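Local coordinates for protein 336aa long hypothetical dTDP-glucose 4,6-dehydratase (Pyrococcus horikoshii, PDB 2HUN) that probably acts as an NAD-dependent dTDP-glucose 4,6-dehydratase, taking water from a nucleotide-activated sugar on a Rossmann-type fold, at residues 236-241 with 285-290. Residues are numbered along the deposited sequence; the frame is centred on the assembly and turned at random.
Sequences SREIYN and SWKITR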
loop_
_atom_site.group_PDB
_atom_site.type_symbol
_atom_site.label_atom_id
_atom_site.label_comp_id
_atom_site.label_asym_id
_atom_site.label_seq_id
_atom_site.Cartn_x
_atom_site.Cartn_y
_atom_site.Cartn_z
ATOM N N SER A 236 17.997 -3.409 -6.196
ATOM C CA SER A 236 16.918 -2.439 -6.288
ATOM C C SER A 236 15.622 -3.119 -6.714
ATOM O O SER A 236 15.654 -4.123 -7.419
ATOM C CB SER A 236 17.285 -1.343 -7.292
ATOM O OG SER A 236 16.318 -0.307 -7.297
ATOM N N ARG A 237 14.492 -2.570 -6.276
ATOM C CA ARG A 237 13.175 -3.110 -6.612
ATOM C C ARG A 237 12.852 -4.405 -5.866
ATOM O O ARG A 237 11.813 -5.017 -6.111
ATOM C CB ARG A 237 13.077 -3.368 -8.124
ATOM C CG ARG A 237 13.495 -2.174 -8.963
ATOM C CD ARG A 237 13.408 -2.423 -10.469
ATOM N NE ARG A 237 13.722 -1.195 -11.199
ATOM C CZ ARG A 237 13.467 -0.993 -12.488
ATOM N NH1 ARG A 237 12.890 -1.943 -13.211
ATOM N NH2 ARG A 237 13.780 0.166 -13.055
ATOM N N GLU A 238 13.726 -4.818 -4.954
ATOM C CA GLU A 238 13.510 -6.056 -4.203
ATOM C C GLU A 238 13.139 -5.870 -2.732
ATOM O O GLU A 238 13.637 -4.970 -2.056
ATOM C CB GLU A 238 14.757 -6.945 -4.256
ATOM C CG GLU A 238 15.169 -7.440 -5.632
ATOM C CD GLU A 238 14.136 -8.351 -6.271
ATOM O OE1 GLU A 238 13.274 -8.882 -5.542
ATOM O OE2 GLU A 238 14.195 -8.550 -7.504
ATOM N N ILE A 239 12.262 -6.743 -2.244
ATOM C CA ILE A 239 11.856 -6.724 -0.850
ATOM C C ILE A 239 12.600 -7.871 -0.161
ATOM O O ILE A 239 12.767 -8.956 -0.739
ATOM C CB ILE A 239 10.332 -6.935 -0.694
ATOM C CG1 ILE A 239 9.573 -5.808 -1.404
ATOM C CG2 ILE A 239 9.957 -6.968 0.792
ATOM C CD1 ILE A 239 8.064 -5.905 -1.256
ATOM N N TYR A 240 13.056 -7.625 1.064
ATOM C CA TYR A 240 13.788 -8.626 1.824
ATOM C C TYR A 240 13.186 -8.858 3.212
ATOM O O TYR A 240 13.219 -7.970 4.065
ATOM C CB TYR A 240 15.258 -8.199 1.986
ATOM C CG TYR A 240 16.064 -8.180 0.705
ATOM C CD1 TYR A 240 16.617 -9.353 0.183
ATOM C CD2 TYR A 240 16.274 -6.984 0.014
ATOM C CE1 TYR A 240 17.366 -9.333 -1.002
ATOM C CE2 TYR A 240 17.013 -6.954 -1.162
ATOM C CZ TYR A 240 17.557 -8.125 -1.664
ATOM O OH TYR A 240 18.300 -8.076 -2.815
ATOM N N ASN A 241 12.630 -10.048 3.432
ATOM C CA ASN A 241 12.062 -10.390 4.733
ATOM C C ASN A 241 13.254 -10.674 5.635
ATOM O O ASN A 241 14.258 -11.214 5.180
ATOM C CB ASN A 241 11.217 -11.675 4.683
ATOM C CG ASN A 241 9.809 -11.457 4.162
ATOM O OD1 ASN A 241 9.281 -10.337 4.149
ATOM N ND2 ASN A 241 9.176 -12.549 3.752
ATOM N N SER A 285 12.305 -15.878 5.543
ATOM C CA SER A 285 13.454 -15.062 5.151
ATOM C C SER A 285 14.509 -15.810 4.330
ATOM O O SER A 285 15.706 -15.556 4.460
ATOM C CB SER A 285 14.111 -14.433 6.388
ATOM O OG SER A 285 14.450 -15.418 7.346
ATOM N N TRP A 286 14.063 -16.721 3.473
ATOM C CA TRP A 286 14.987 -17.478 2.631
ATOM C C TRP A 286 15.650 -16.608 1.556
ATOM O O TRP A 286 16.818 -16.806 1.219
ATOM C CB TRP A 286 14.257 -18.636 1.948
ATOM C CG TRP A 286 15.105 -19.342 0.950
ATOM C CD1 TRP A 286 14.916 -19.385 -0.404
ATOM C CD2 TRP A 286 16.307 -20.077 1.212
ATOM N NE1 TRP A 286 15.927 -20.103 -1.000
ATOM C CE2 TRP A 286 16.795 -20.538 -0.033
ATOM C CE3 TRP A 286 17.022 -20.392 2.379
ATOM C CZ2 TRP A 286 17.972 -21.298 -0.145
ATOM C CZ3 TRP A 286 18.193 -21.148 2.265
ATOM C CH2 TRP A 286 18.653 -21.591 1.010
ATOM N N LYS A 287 14.909 -15.645 1.021
ATOM C CA LYS A 287 15.437 -14.774 -0.029
ATOM C C LYS A 287 16.743 -14.092 0.372
ATOM O O LYS A 287 17.746 -14.184 -0.333
ATOM C CB LYS A 287 14.393 -13.720 -0.403
ATOM C CG LYS A 287 14.793 -12.778 -1.538
ATOM C CD LYS A 287 13.612 -11.889 -1.913
ATOM C CE LYS A 287 13.938 -10.935 -3.040
ATOM N NZ LYS A 287 12.752 -10.091 -3.376
ATOM N N ILE A 288 16.731 -13.418 1.516
ATOM C CA ILE A 288 17.918 -12.726 1.981
ATOM C C ILE A 288 19.021 -13.718 2.333
ATOM O O ILE A 288 20.207 -13.426 2.165
ATOM C CB ILE A 288 17.582 -11.796 3.184
ATOM C CG1 ILE A 288 18.709 -10.780 3.375
ATOM C CG2 ILE A 288 17.355 -12.617 4.454
ATOM C CD1 ILE A 288 18.408 -9.716 4.421
ATOM N N THR A 289 18.641 -14.901 2.801
ATOM C CA THR A 289 19.635 -15.912 3.134
ATOM C C THR A 289 20.362 -16.337 1.865
ATOM O O THR A 289 21.591 -16.310 1.800
ATOM C CB THR A 289 18.985 -17.169 3.758
ATOM O OG1 THR A 289 18.281 -16.805 4.948
ATOM C CG2 THR A 289 20.046 -18.206 4.092
ATOM N N ARG A 290 19.582 -16.715 0.858
ATOM C CA ARG A 290 20.090 -17.177 -0.432
ATOM C C ARG A 290 20.909 -16.142 -1.197
ATOM O O ARG A 290 22.015 -16.431 -1.647
ATOM C CB ARG A 290 18.915 -17.624 -1.318
ATOM C CG ARG A 290 19.300 -18.209 -2.696
ATOM C CD ARG A 290 18.089 -18.203 -3.648
ATOM N NE ARG A 290 17.587 -16.841 -3.840
ATOM C CZ ARG A 290 16.304 -16.493 -3.845
ATOM N NH1 ARG A 290 15.351 -17.408 -3.676
ATOM N NH2 ARG A 290 15.971 -15.215 -3.982
HETATM O O HOH W 1 14.282 -12.960 2.953
#
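Two acceptors of segment 236-241, Glu238 OE1 and Ile239 O, grip the ammonium of Lys287. Its NZ donates to Ile239 O at 2.9 Å, in the plane of that carbonyl and on a lone pair, and forms a salt bridge of 2.5 Å with Glu238 OE1. The carboxylate is met on its anti side, 22° out of its plane, and the two side chains cross at about a right angle. A lysine suits the span: CG stands anti to the backbone N (chi1 -177°) and the chain beyond is fully extended, carrying the charge from the first turn of helix 286-292 to the strand. Its NZ also lies nearly over the Tyr240 ring, 5.3 Å from the centroid, at most a weak cation-pi attraction. Tyr240 CD1 packs obliquely on Ile288 CB at 4.0 Å, and both side chains touch Val230 of helix 220-233, while Tyr240 OH bonds Glu235 N. Farther along, a water gives a hydrogen to Asn241 O (2.8 Å) and accepts one from Ile288 N (2.9 Å), satisfying an amide of the helix's first turn; Ser285 CB approaches the same carbonyl at 3.4 Å. Ser285 OG pairs instead with Ser243 OG, whereas Asn241 uses its amide both ways, OD1 to Tyr131 OH and ND2 to Asp284 O. An alanine at Lys287 would probably leave the Glu238 carboxylate without this countercharge and Ile239 O without this donor. Directional polar bonds, more than apolar packing, thus probably set the helix against strand 239-242, the parallel partner of strand 172-182 in the Rossmann-type sheet.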